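Local structure of pyrroline carboxylate reductase (Plasmodium falciparum, 2RCY) at residues L7-L12 with S17-G22; L34-Y37 with N43-L46; N47-N52 with A56-I61. The protein binds NADP and probably acts as a pyrroline-5-carboxylate reductase, the enzyme that uses a nicotinamide cofactor to make proline. All coordinates share one frame; numbering follows the deposited sequence.

Contact 1. Residues L7-L12 with S17-G22. With NAP (NADP nicotinamide-adenine-dinucleotide phosphate), chain G.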
loop_
_atom_site.group_PDB
_atom_site.type_symbol
_atom_site.label_atom_id
_atom_site.label_comp_id
_atom_site.label_asym_id
_atom_site.label_seq_id
_atom_site.Cartn_x
_atom_site.Cartn_y
_atom_site.Cartn_z
ATOM N N LEU A 7 -36.764 -25.269 30.937
ATOM C CA LEU A 7 -35.689 -24.475 30.355
ATOM C C LEU A 7 -36.073 -22.999 30.363
ATOM O O LEU A 7 -37.170 -22.632 29.936
ATOM C CB LEU A 7 -35.404 -24.938 28.922
ATOM C CG LEU A 7 -33.959 -25.205 28.478
ATOM C CD1 LEU A 7 -33.903 -25.414 26.971
ATOM C CD2 LEU A 7 -33.007 -24.097 28.888
ATOM N N GLY A 8 -35.164 -22.158 30.852
ATOM C CA GLY A 8 -35.408 -20.721 30.939
ATOM C C GLY A 8 -34.380 -19.892 30.198
ATOM O O GLY A 8 -33.176 -20.092 30.359
ATOM N N PHE A 9 -34.863 -18.954 29.388
ATOM C CA PHE A 9 -33.996 -18.082 28.601
ATOM C C PHE A 9 -34.057 -16.641 29.094
ATOM O O PHE A 9 -35.067 -15.955 28.929
ATOM C CB PHE A 9 -34.357 -18.159 27.112
ATOM C CG PHE A 9 -33.955 -19.449 26.458
ATOM C CD1 PHE A 9 -34.831 -20.529 26.420
ATOM C CD2 PHE A 9 -32.697 -19.585 25.880
ATOM C CE1 PHE A 9 -34.459 -21.727 25.817
ATOM C CE2 PHE A 9 -32.314 -20.778 25.275
ATOM C CZ PHE A 9 -33.197 -21.851 25.243
HETATM N N MSE A 10 -32.964 -16.192 29.706
HETATM C CA MSE A 10 -32.860 -14.819 30.185
HETATM C C MSE A 10 -32.428 -13.911 29.037
HETATM O O MSE A 10 -31.236 -13.747 28.771
HETATM C CB MSE A 10 -31.897 -14.728 31.375
HETATM C CG MSE A 10 -32.267 -15.653 32.531
HETATM SE SE MSE A 10 -31.325 -15.313 34.205
HETATM C CE MSE A 10 -29.497 -15.582 33.602
ATOM N N GLY A 11 -33.417 -13.340 28.354
ATOM C CA GLY A 11 -33.189 -12.519 27.167
ATOM C C GLY A 11 -33.476 -13.282 25.887
ATOM O O GLY A 11 -32.968 -14.388 25.690
ATOM N N LEU A 12 -34.302 -12.697 25.022
ATOM C CA LEU A 12 -34.595 -13.283 23.714
ATOM C C LEU A 12 -34.240 -12.336 22.571
ATOM O O LEU A 12 -35.114 -11.876 21.831
ATOM C CB LEU A 12 -36.063 -13.718 23.606
ATOM C CG LEU A 12 -36.536 -15.079 24.126
ATOM C CD1 LEU A 12 -37.825 -15.449 23.415
ATOM C CD2 LEU A 12 -35.509 -16.187 23.939
ATOM N N SER A 17 -33.454 -15.918 20.833
ATOM C CA SER A 17 -34.611 -16.420 20.088
ATOM C C SER A 17 -34.242 -17.537 19.114
ATOM O O SER A 17 -35.001 -18.494 18.949
ATOM C CB SER A 17 -35.311 -15.282 19.342
ATOM O OG SER A 17 -34.450 -14.698 18.382
ATOM N N ALA A 18 -33.080 -17.410 18.474
ATOM C CA ALA A 18 -32.584 -18.428 17.545
ATOM C C ALA A 18 -32.322 -19.756 18.253
ATOM O O ALA A 18 -32.617 -20.824 17.713
ATOM C CB ALA A 18 -31.327 -17.942 16.838
ATOM N N LEU A 19 -31.774 -19.679 19.465
ATOM C CA LEU A 19 -31.514 -20.862 20.278
ATOM C C LEU A 19 -32.805 -21.429 20.860
ATOM O O LEU A 19 -32.996 -22.644 20.885
ATOM C CB LEU A 19 -30.511 -20.545 21.396
ATOM C CG LEU A 19 -29.932 -21.714 22.203
ATOM C CD1 LEU A 19 -29.071 -22.627 21.331
ATOM C CD2 LEU A 19 -29.132 -21.197 23.389
ATOM N N ALA A 20 -33.683 -20.540 21.319
ATOM C CA ALA A 20 -34.957 -20.932 21.917
ATOM C C ALA A 20 -35.850 -21.668 20.922
ATOM O O ALA A 20 -36.384 -22.734 21.234
ATOM C CB ALA A 20 -35.673 -19.715 22.487
ATOM N N HIS A 21 -35.995 -21.100 19.726
ATOM C CA HIS A 21 -36.817 -21.698 18.673
ATOM C C HIS A 21 -36.146 -22.911 18.029
ATOM O O HIS A 21 -36.822 -23.775 17.467
ATOM C CB HIS A 21 -37.188 -20.659 17.610
ATOM C CG HIS A 21 -37.941 -19.481 18.148
ATOM N ND1 HIS A 21 -37.558 -18.179 17.907
ATOM C CD2 HIS A 21 -39.049 -19.408 18.923
ATOM C CE1 HIS A 21 -38.400 -17.355 18.504
ATOM N NE2 HIS A 21 -39.315 -18.076 19.129
ATOM N N GLY A 22 -34.819 -22.969 18.118
ATOM C CA GLY A 22 -34.054 -24.113 17.632
ATOM C C GLY A 22 -34.324 -25.370 18.441
ATOM O O GLY A 22 -34.431 -26.464 17.883
HETATM P PA NAP G . -29.262 -8.735 21.516
HETATM O O1A NAP G . -29.977 -9.051 20.227
HETATM O O2A NAP G . -29.062 -7.293 21.916
HETATM O O5B NAP G . -29.999 -9.538 22.702
HETATM C C5B NAP G . -30.086 -9.042 24.036
HETATM C C4B NAP G . -31.522 -9.225 24.509
HETATM O O4B NAP G . -31.592 -9.234 25.936
HETATM C C3B NAP G . -32.420 -8.098 24.020
HETATM O O3B NAP G . -33.455 -8.641 23.194
HETATM C C2B NAP G . -33.003 -7.464 25.270
HETATM O O2B NAP G . -34.404 -7.222 25.140
HETATM C C1B NAP G . -32.728 -8.482 26.369
HETATM N N9A NAP G . -32.451 -7.866 27.695
HETATM C C8A NAP G . -31.961 -6.640 27.936
HETATM N N7A NAP G . -31.851 -6.458 29.272
HETATM C C5A NAP G . -32.275 -7.588 29.870
HETATM C C6A NAP G . -32.390 -7.987 31.199
HETATM N N6A NAP G . -32.031 -7.151 32.202
HETATM N N1A NAP G . -32.865 -9.222 31.480
HETATM C C2A NAP G . -33.226 -10.064 30.498
HETATM N N3A NAP G . -33.124 -9.703 29.209
HETATM C C4A NAP G . -32.650 -8.473 28.871
HETATM O O3 NAP G . -27.821 -9.451 21.499
HETATM P PN NAP G . -27.626 -10.953 20.952
HETATM O O1N NAP G . -26.964 -10.870 19.599
HETATM O O2N NAP G . -28.919 -11.718 21.114
HETATM O O5D NAP G . -26.536 -11.562 21.961
HETATM C C5D NAP G . -26.854 -11.939 23.298
HETATM C C4D NAP G . -25.721 -12.800 23.848
HETATM O O4D NAP G . -25.533 -13.951 23.023
HETATM C C3D NAP G . -24.394 -12.053 23.885
HETATM O O3D NAP G . -23.828 -12.199 25.190
HETATM C C2D NAP G . -23.520 -12.725 22.841
HETATM O O2D NAP G . -22.158 -12.840 23.263
HETATM C C1D NAP G . -24.149 -14.099 22.681
HETATM N N1N NAP G . -23.992 -14.655 21.331
HETATM C C2N NAP G . -24.582 -14.069 20.274
HETATM C C3N NAP G . -24.438 -14.605 18.996
HETATM C C7N NAP G . -25.107 -13.951 17.824
HETATM O O7N NAP G . -25.789 -12.818 17.976
HETATM N N7N NAP G . -25.042 -14.489 16.691
HETATM C C4N NAP G . -23.673 -15.757 18.818
HETATM C C5N NAP G . -23.072 -16.345 19.926
HETATM C C6N NAP G . -23.252 -15.767 21.181
HETATM P P2B NAP G . -34.984 -5.906 24.407
HETATM O O1X NAP G . -36.427 -5.857 24.857
HETATM O O2X NAP G . -34.133 -4.766 24.919
HETATM O O3X NAP G . -34.817 -6.193 22.934
#
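Phe9 and Ala20 meet face to methyl. Ala20 CB sits over the centre of the Phe9 ring, 4.1 Å from its centroid and only 11° off the ring normal, a CH-pi contact. Leu19 comes to the same ring from another direction. Its CD2 lies at the ring edge, in plane, 3.7 Å from Phe9 CE2, and the two side chains cross at about a right angle. The ring is thus packed on a face and on an edge by consecutive residues of one helix. Leu12 adds a second apolar partner for the alanine. Its side chain bends back toward the helix, with Leu12 CD2 3.8 Å from Ala20 CB. The same methyl lies 3.7 Å from Ser17 N. Ser17 OG is hydrogen-bonded to Gly13 O, just before helix 14-26. Gly11 lies against the cofactor, its CA 3.5 Å from N3A of the adenine. Its backbone has a positive phi (102°), a conformation that glycine takes readily. This is consistent with the glycine-rich Rossmann turn. The contact seats helix 14-26 on strand 7-10, which runs between strands 34-37 and 61-64 in the sheet.

Contact 2. Residues L34-Y37 with N43-L46; sequences LFYY and NTTL. With NAP (NADP nicotinamide-adenine-dinucleotide phosphate), chain G.
This contact belongs to the Rossmann-type NADP domain, where the loop after strand 34-37 folds back over that strand. Leu46 carries most of the packing. Its CG lies 3.7 Å from Leu34 CB, and its CD2 reaches Phe35 O at the same distance. Its CB packs against Tyr36 CD1 at 3.9 Å, so the leucine sits between two side chains of the strand. Tyr36 holds its ring between its backbone N and carbonyl carbon (chi1 87°), which brings CE1 to the loop. There Leu46 O lies at the ring edge, near its plane, 3.4 Å from Tyr36 CE1. The side chains of Tyr36 and Thr44 approach from opposite directions. Thr44 CG2 meets the ring obliquely, 3.5 Å from Tyr36 CE1. The methyl faces the ring, while OG1 is engaged in hydrogen bonds. Thr44 OG1 accepts a nearly straight bond from Leu46 N (3.2 Å, 171°), an ST turn, and is also hydrogen-bonded to His21 NE2. The hydroxyl of Tyr36 is bonded to Lys42 N, which ties the ring to the residue just before 43-46. Tyr37 belongs to the cofactor pocket, and its CD2 lies 3.8 Å from C2A of the adenine. Strand 34-37 runs between strands 7-10 and 47-48, and Leu46 also packs on Ala20 and His21 of helix 14-26.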
loop_
_atom_site.group_PDB
_atom_site.type_symbol
_atom_site.label_atom_id
_atom_site.label_comp_id
_atom_site.label_asym_id
_atom_site.label_seq_id
_atom_site.Cartn_x
_atom_site.Cartn_y
_atom_site.Cartn_z
ATOM N N LEU A 34 -40.790 -24.511 28.227
ATOM C CA LEU A 34 -39.849 -23.510 27.732
ATOM C C LEU A 34 -40.297 -22.111 28.143
ATOM O O LEU A 34 -41.406 -21.681 27.814
ATOM C CB LEU A 34 -39.692 -23.608 26.210
ATOM C CG LEU A 34 -38.538 -24.446 25.650
ATOM C CD1 LEU A 34 -38.688 -25.927 25.972
ATOM C CD2 LEU A 34 -38.423 -24.246 24.146
ATOM N N PHE A 35 -39.427 -21.413 28.870
ATOM C CA PHE A 35 -39.746 -20.098 29.430
ATOM C C PHE A 35 -38.716 -19.040 29.038
ATOM O O PHE A 35 -37.592 -19.371 28.652
ATOM C CB PHE A 35 -39.855 -20.176 30.959
ATOM C CG PHE A 35 -40.844 -21.199 31.450
ATOM C CD1 PHE A 35 -40.421 -22.475 31.813
ATOM C CD2 PHE A 35 -42.196 -20.886 31.557
ATOM C CE1 PHE A 35 -41.330 -23.426 32.270
ATOM C CE2 PHE A 35 -43.113 -21.830 32.013
ATOM C CZ PHE A 35 -42.679 -23.102 32.370
ATOM N N TYR A 36 -39.110 -17.771 29.141
ATOM C CA TYR A 36 -38.220 -16.647 28.847
ATOM C C TYR A 36 -38.615 -15.372 29.596
ATOM O O TYR A 36 -39.765 -15.219 30.016
ATOM C CB TYR A 36 -38.169 -16.373 27.335
ATOM C CG TYR A 36 -39.250 -15.439 26.828
ATOM C CD1 TYR A 36 -40.533 -15.910 26.548
ATOM C CD2 TYR A 36 -38.987 -14.083 26.623
ATOM C CE1 TYR A 36 -41.528 -15.052 26.082
ATOM C CE2 TYR A 36 -39.972 -13.217 26.158
ATOM C CZ TYR A 36 -41.240 -13.708 25.889
ATOM O OH TYR A 36 -42.216 -12.856 25.428
ATOM N N TYR A 37 -37.650 -14.468 29.759
ATOM C CA TYR A 37 -37.924 -13.101 30.204
ATOM C C TYR A 37 -37.126 -12.070 29.408
ATOM O O TYR A 37 -35.966 -12.294 29.061
ATOM C CB TYR A 37 -37.663 -12.914 31.706
ATOM C CG TYR A 37 -37.662 -11.453 32.132
ATOM C CD1 TYR A 37 -38.856 -10.754 32.308
ATOM C CD2 TYR A 37 -36.463 -10.765 32.328
ATOM C CE1 TYR A 37 -38.856 -9.412 32.682
ATOM C CE2 TYR A 37 -36.453 -9.426 32.703
ATOM C CZ TYR A 37 -37.652 -8.757 32.878
ATOM O OH TYR A 37 -37.645 -7.432 33.249
ATOM N N ASN A 43 -42.320 -11.760 20.094
ATOM C CA ASN A 43 -43.138 -12.623 19.247
ATOM C C ASN A 43 -42.540 -14.027 19.210
ATOM O O ASN A 43 -41.724 -14.348 18.341
ATOM C CB ASN A 43 -43.268 -12.038 17.838
ATOM N N THR A 44 -42.948 -14.852 20.172
ATOM C CA THR A 44 -42.364 -16.179 20.370
ATOM C C THR A 44 -43.372 -17.187 20.932
ATOM O O THR A 44 -44.372 -16.806 21.549
ATOM C CB THR A 44 -41.105 -16.113 21.282
ATOM O OG1 THR A 44 -40.595 -17.433 21.509
ATOM C CG2 THR A 44 -41.428 -15.459 22.620
ATOM N N THR A 45 -43.096 -18.470 20.709
ATOM C CA THR A 45 -43.943 -19.557 21.201
ATOM C C THR A 45 -43.650 -19.894 22.666
ATOM O O THR A 45 -44.446 -20.568 23.327
ATOM C CB THR A 45 -43.797 -20.834 20.336
ATOM O OG1 THR A 45 -42.420 -21.224 20.277
ATOM C CG2 THR A 45 -44.318 -20.595 18.922
ATOM N N LEU A 46 -42.510 -19.415 23.164
ATOM C CA LEU A 46 -42.095 -19.646 24.548
ATOM C C LEU A 46 -42.942 -18.864 25.546
ATOM O O LEU A 46 -43.438 -17.777 25.239
ATOM C CB LEU A 46 -40.612 -19.307 24.733
ATOM C CG LEU A 46 -39.600 -20.398 24.374
ATOM C CD1 LEU A 46 -39.342 -20.471 22.872
ATOM C CD2 LEU A 46 -38.302 -20.172 25.127
HETATM P PA NAP G . -29.262 -8.735 21.516
HETATM O O1A NAP G . -29.977 -9.051 20.227
HETATM O O2A NAP G . -29.062 -7.293 21.916
HETATM O O5B NAP G . -29.999 -9.538 22.702
HETATM C C5B NAP G . -30.086 -9.042 24.036
HETATM C C4B NAP G . -31.522 -9.225 24.509
HETATM O O4B NAP G . -31.592 -9.234 25.936
HETATM C C3B NAP G . -32.420 -8.098 24.020
HETATM O O3B NAP G . -33.455 -8.641 23.194
HETATM C C2B NAP G . -33.003 -7.464 25.270
HETATM O O2B NAP G . -34.404 -7.222 25.140
HETATM C C1B NAP G . -32.728 -8.482 26.369
HETATM N N9A NAP G . -32.451 -7.866 27.695
HETATM C C8A NAP G . -31.961 -6.640 27.936
HETATM N N7A NAP G . -31.851 -6.458 29.272
HETATM C C5A NAP G . -32.275 -7.588 29.870
HETATM C C6A NAP G . -32.390 -7.987 31.199
HETATM N N6A NAP G . -32.031 -7.151 32.202
HETATM N N1A NAP G . -32.865 -9.222 31.480
HETATM C C2A NAP G . -33.226 -10.064 30.498
HETATM N N3A NAP G . -33.124 -9.703 29.209
HETATM C C4A NAP G . -32.650 -8.473 28.871
HETATM O O3 NAP G . -27.821 -9.451 21.499
HETATM P PN NAP G . -27.626 -10.953 20.952
HETATM O O1N NAP G . -26.964 -10.870 19.599
HETATM O O2N NAP G . -28.919 -11.718 21.114
HETATM O O5D NAP G . -26.536 -11.562 21.961
HETATM C C5D NAP G . -26.854 -11.939 23.298
HETATM C C4D NAP G . -25.721 -12.800 23.848
HETATM O O4D NAP G . -25.533 -13.951 23.023
HETATM C C3D NAP G . -24.394 -12.053 23.885
HETATM O O3D NAP G . -23.828 -12.199 25.190
HETATM C C2D NAP G . -23.520 -12.725 22.841
HETATM O O2D NAP G . -22.158 -12.840 23.263
HETATM C C1D NAP G . -24.149 -14.099 22.681
HETATM N N1N NAP G . -23.992 -14.655 21.331
HETATM C C2N NAP G . -24.582 -14.069 20.274
HETATM C C3N NAP G . -24.438 -14.605 18.996
HETATM C C7N NAP G . -25.107 -13.951 17.824
HETATM O O7N NAP G . -25.789 -12.818 17.976
HETATM N N7N NAP G . -25.042 -14.489 16.691
HETATM C C4N NAP G . -23.673 -15.757 18.818
HETATM C C5N NAP G . -23.072 -16.345 19.926
HETATM C C6N NAP G . -23.252 -15.767 21.181
HETATM P P2B NAP G . -34.984 -5.906 24.407
HETATM O O1X NAP G . -36.427 -5.857 24.857
HETATM O O2X NAP G . -34.133 -4.766 24.919
HETATM O O3X NAP G . -34.817 -6.193 22.934
#

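Contact 3. Residues N47-N52 with A56-I61; sequences NYMSSN and ARHCDI. With NAP (NADP nicotinamide-adenine-dinucleotide phosphate), chain G.
The end of a selenomethionine lies on a histidine ring. Met49 CE sits over one face of His58, 3.5 Å above the plane and displaced toward the rim. It is 3.8 Å from the ring centroid and 25° off the normal, a CH-pi contact. The closest ring atom is His58 CG, 3.6 Å from Met49 CE. The selenium stands farther back, 5.0 Å from the centroid and oblique to the ring, so the methyl does the touching. The two side chains cross at about a right angle. His58 has its CG anti to the backbone N (chi1 -172°), which carries the imidazole out toward Met49. Its ring also meets Phe35 edge-to-face. A second link is made by the backbone. Ala56 N gives a hydrogen bond of 2.8 Å to Asn52 O, the first turn of helix 52-58. Ser51 stands at the N-cap, and its side chain caps a backbone N of this turn. The OG is hydrogen-bonded to Glu54 as well. Lys85 binds the carbonyls of Ala56 and Cys59, near the other end of the helix. Asn52 belongs to the NADP pocket beside the adenine. The arrangement is a strand-to-helix connection of a Rossmann-type dinucleotide-binding domain, with the start of its helix set at the adenine.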
loop_
_atom_site.group_PDB
_atom_site.type_symbol
_atom_site.label_atom_id
_atom_site.label_comp_id
_atom_site.label_asym_id
_atom_site.label_seq_id
_atom_site.Cartn_x
_atom_site.Cartn_y
_atom_site.Cartn_z
ATOM N N ASN A 47 -43.101 -19.430 26.740
ATOM C CA ASN A 47 -43.934 -18.840 27.783
ATOM C C ASN A 47 -43.226 -17.710 28.528
ATOM O O ASN A 47 -42.139 -17.902 29.077
ATOM C CB ASN A 47 -44.404 -19.918 28.766
ATOM C CG ASN A 47 -45.201 -21.019 28.088
ATOM O OD1 ASN A 47 -46.291 -20.784 27.563
ATOM N ND2 ASN A 47 -44.661 -22.233 28.101
ATOM N N TYR A 48 -43.853 -16.535 28.538
ATOM C CA TYR A 48 -43.301 -15.359 29.206
ATOM C C TYR A 48 -43.340 -15.501 30.725
ATOM O O TYR A 48 -44.297 -16.042 31.286
ATOM C CB TYR A 48 -44.048 -14.092 28.772
ATOM C CG TYR A 48 -43.514 -12.809 29.379
ATOM C CD1 TYR A 48 -42.423 -12.148 28.812
ATOM C CD2 TYR A 48 -44.102 -12.253 30.517
ATOM C CE1 TYR A 48 -41.928 -10.970 29.366
ATOM C CE2 TYR A 48 -43.616 -11.075 31.077
ATOM C CZ TYR A 48 -42.530 -10.439 30.496
ATOM O OH TYR A 48 -42.046 -9.273 31.047
HETATM N N MSE A 49 -42.289 -15.014 31.379
HETATM C CA MSE A 49 -42.226 -14.995 32.835
HETATM C C MSE A 49 -41.925 -13.584 33.336
HETATM O O MSE A 49 -41.274 -12.799 32.643
HETATM C CB MSE A 49 -41.193 -16.000 33.342
HETATM C CG MSE A 49 -41.650 -16.748 34.576
HETATM SE SE MSE A 49 -41.175 -18.634 34.515
HETATM C CE MSE A 49 -42.587 -19.314 35.679
ATOM N N SER A 50 -42.407 -13.277 34.539
ATOM C CA SER A 50 -42.401 -11.913 35.080
ATOM C C SER A 50 -41.012 -11.299 35.283
ATOM O O SER A 50 -40.833 -10.095 35.087
ATOM C CB SER A 50 -43.197 -11.862 36.387
ATOM O OG SER A 50 -43.389 -10.526 36.819
ATOM N N SER A 51 -40.042 -12.122 35.678
ATOM C CA SER A 51 -38.671 -11.659 35.915
ATOM C C SER A 51 -37.649 -12.785 35.748
ATOM O O SER A 51 -38.018 -13.954 35.622
ATOM C CB SER A 51 -38.547 -11.040 37.313
ATOM O OG SER A 51 -38.793 -11.999 38.327
ATOM N N ASN A 52 -36.367 -12.417 35.744
ATOM C CA ASN A 52 -35.272 -13.386 35.699
ATOM C C ASN A 52 -35.179 -14.216 36.974
ATOM O O ASN A 52 -34.804 -15.389 36.931
ATOM C CB ASN A 52 -33.935 -12.681 35.446
ATOM C CG ASN A 52 -33.804 -12.150 34.029
ATOM O OD1 ASN A 52 -33.265 -11.066 33.814
ATOM N ND2 ASN A 52 -34.291 -12.914 33.055
ATOM N N ALA A 56 -35.511 -18.120 37.248
ATOM C CA ALA A 56 -34.468 -18.943 37.861
ATOM C C ALA A 56 -35.014 -19.824 38.982
ATOM O O ALA A 56 -34.503 -20.919 39.221
ATOM C CB ALA A 56 -33.331 -18.068 38.376
ATOM N N ARG A 57 -36.052 -19.339 39.662
ATOM C CA ARG A 57 -36.683 -20.071 40.761
ATOM C C ARG A 57 -37.575 -21.207 40.261
ATOM O O ARG A 57 -37.789 -22.192 40.971
ATOM C CB ARG A 57 -37.493 -19.117 41.642
ATOM N N HIS A 58 -38.077 -21.067 39.037
ATOM C CA HIS A 58 -38.992 -22.044 38.448
ATOM C C HIS A 58 -38.265 -23.091 37.605
ATOM O O HIS A 58 -38.516 -24.291 37.745
ATOM C CB HIS A 58 -40.053 -21.329 37.607
ATOM C CG HIS A 58 -41.147 -22.227 37.117
ATOM N ND1 HIS A 58 -42.169 -22.666 37.931
ATOM C CD2 HIS A 58 -41.385 -22.756 35.894
ATOM C CE1 HIS A 58 -42.986 -23.434 37.232
ATOM N NE2 HIS A 58 -42.534 -23.504 35.993
ATOM N N CYS A 59 -37.365 -22.628 36.739
ATOM C CA CYS A 59 -36.678 -23.490 35.779
ATOM C C CYS A 59 -35.547 -24.303 36.401
ATOM O O CYS A 59 -34.981 -23.916 37.424
ATOM C CB CYS A 59 -36.154 -22.663 34.606
ATOM S SG CYS A 59 -37.444 -21.763 33.732
ATOM N N ASP A 60 -35.228 -25.429 35.766
ATOM C CA ASP A 60 -34.157 -26.318 36.216
ATOM C C ASP A 60 -32.834 -25.967 35.541
ATOM O O ASP A 60 -31.770 -26.059 36.155
ATOM C CB ASP A 60 -34.517 -27.779 35.930
ATOM C CG ASP A 60 -35.857 -28.177 36.517
ATOM O OD1 ASP A 60 -35.955 -28.303 37.758
ATOM O OD2 ASP A 60 -36.811 -28.367 35.736
ATOM N N ILE A 61 -32.917 -25.579 34.270
ATOM C CA ILE A 61 -31.759 -25.118 33.510
ATOM C C ILE A 61 -32.001 -23.681 33.047
ATOM O O ILE A 61 -33.003 -23.388 32.390
ATOM C CB ILE A 61 -31.437 -26.056 32.312
ATOM C CG1 ILE A 61 -30.927 -27.410 32.822
ATOM C CG2 ILE A 61 -30.411 -25.416 31.375
ATOM C CD1 ILE A 61 -30.788 -28.484 31.754
HETATM P PA NAP G . -29.262 -8.735 21.516
HETATM O O1A NAP G . -29.977 -9.051 20.227
HETATM O O2A NAP G . -29.062 -7.293 21.916
HETATM O O5B NAP G . -29.999 -9.538 22.702
HETATM C C5B NAP G . -30.086 -9.042 24.036
HETATM C C4B NAP G . -31.522 -9.225 24.509
HETATM O O4B NAP G . -31.592 -9.234 25.936
HETATM C C3B NAP G . -32.420 -8.098 24.020
HETATM O O3B NAP G . -33.455 -8.641 23.194
HETATM C C2B NAP G . -33.003 -7.464 25.270
HETATM O O2B NAP G . -34.404 -7.222 25.140
HETATM C C1B NAP G . -32.728 -8.482 26.369
HETATM N N9A NAP G . -32.451 -7.866 27.695
HETATM C C8A NAP G . -31.961 -6.640 27.936
HETATM N N7A NAP G . -31.851 -6.458 29.272
HETATM C C5A NAP G . -32.275 -7.588 29.870
HETATM C C6A NAP G . -32.390 -7.987 31.199
HETATM N N6A NAP G . -32.031 -7.151 32.202
HETATM N N1A NAP G . -32.865 -9.222 31.480
HETATM C C2A NAP G . -33.226 -10.064 30.498
HETATM N N3A NAP G . -33.124 -9.703 29.209
HETATM C C4A NAP G . -32.650 -8.473 28.871
HETATM O O3 NAP G . -27.821 -9.451 21.499
HETATM P PN NAP G . -27.626 -10.953 20.952
HETATM O O1N NAP G . -26.964 -10.870 19.599
HETATM O O2N NAP G . -28.919 -11.718 21.114
HETATM O O5D NAP G . -26.536 -11.562 21.961
HETATM C C5D NAP G . -26.854 -11.939 23.298
HETATM C C4D NAP G . -25.721 -12.800 23.848
HETATM O O4D NAP G . -25.533 -13.951 23.023
HETATM C C3D NAP G . -24.394 -12.053 23.885
HETATM O O3D NAP G . -23.828 -12.199 25.190
HETATM C C2D NAP G . -23.520 -12.725 22.841
HETATM O O2D NAP G . -22.158 -12.840 23.263
HETATM C C1D NAP G . -24.149 -14.099 22.681
HETATM N N1N NAP G . -23.992 -14.655 21.331
HETATM C C2N NAP G . -24.582 -14.069 20.274
HETATM C C3N NAP G . -24.438 -14.605 18.996
HETATM C C7N NAP G . -25.107 -13.951 17.824
HETATM O O7N NAP G . -25.789 -12.818 17.976
HETATM N N7N NAP G . -25.042 -14.489 16.691
HETATM C C4N NAP G . -23.673 -15.757 18.818
HETATM C C5N NAP G . -23.072 -16.345 19.926
HETATM C C6N NAP G . -23.252 -15.767 21.181
HETATM P P2B NAP G . -34.984 -5.906 24.407
HETATM O O1X NAP G . -36.427 -5.857 24.857
HETATM O O2X NAP G . -34.133 -4.766 24.919
HETATM O O3X NAP G . -34.817 -6.193 22.934
#

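How the contacts relate
The three contacts follow one another along the chain and build one side of the NADP-binding domain. Contacts 1 and 2 have centres about 7 Å apart. Leu7 O and Phe35 N, 2.8 Å apart, probably bond strand 7-10 to strand 34-37, and Leu12 CG packs on Tyr36 CD2 at 3.6 Å. Contacts 2 and 3 have centres about 10 Å apart, with Tyr36 O and Met49 N probably hydrogen-bonded at 2.9 Å. The centres of contacts 1 and 3 are about 12 Å apart; Gly8 N and Ile61 O, 2.9 Å apart, probably bond the strands. All three reach the cofactor's adenosine portion: Gly11, Tyr37 and Asn52 come near the adenine. Ser225 of the second subunit also binds this NADP.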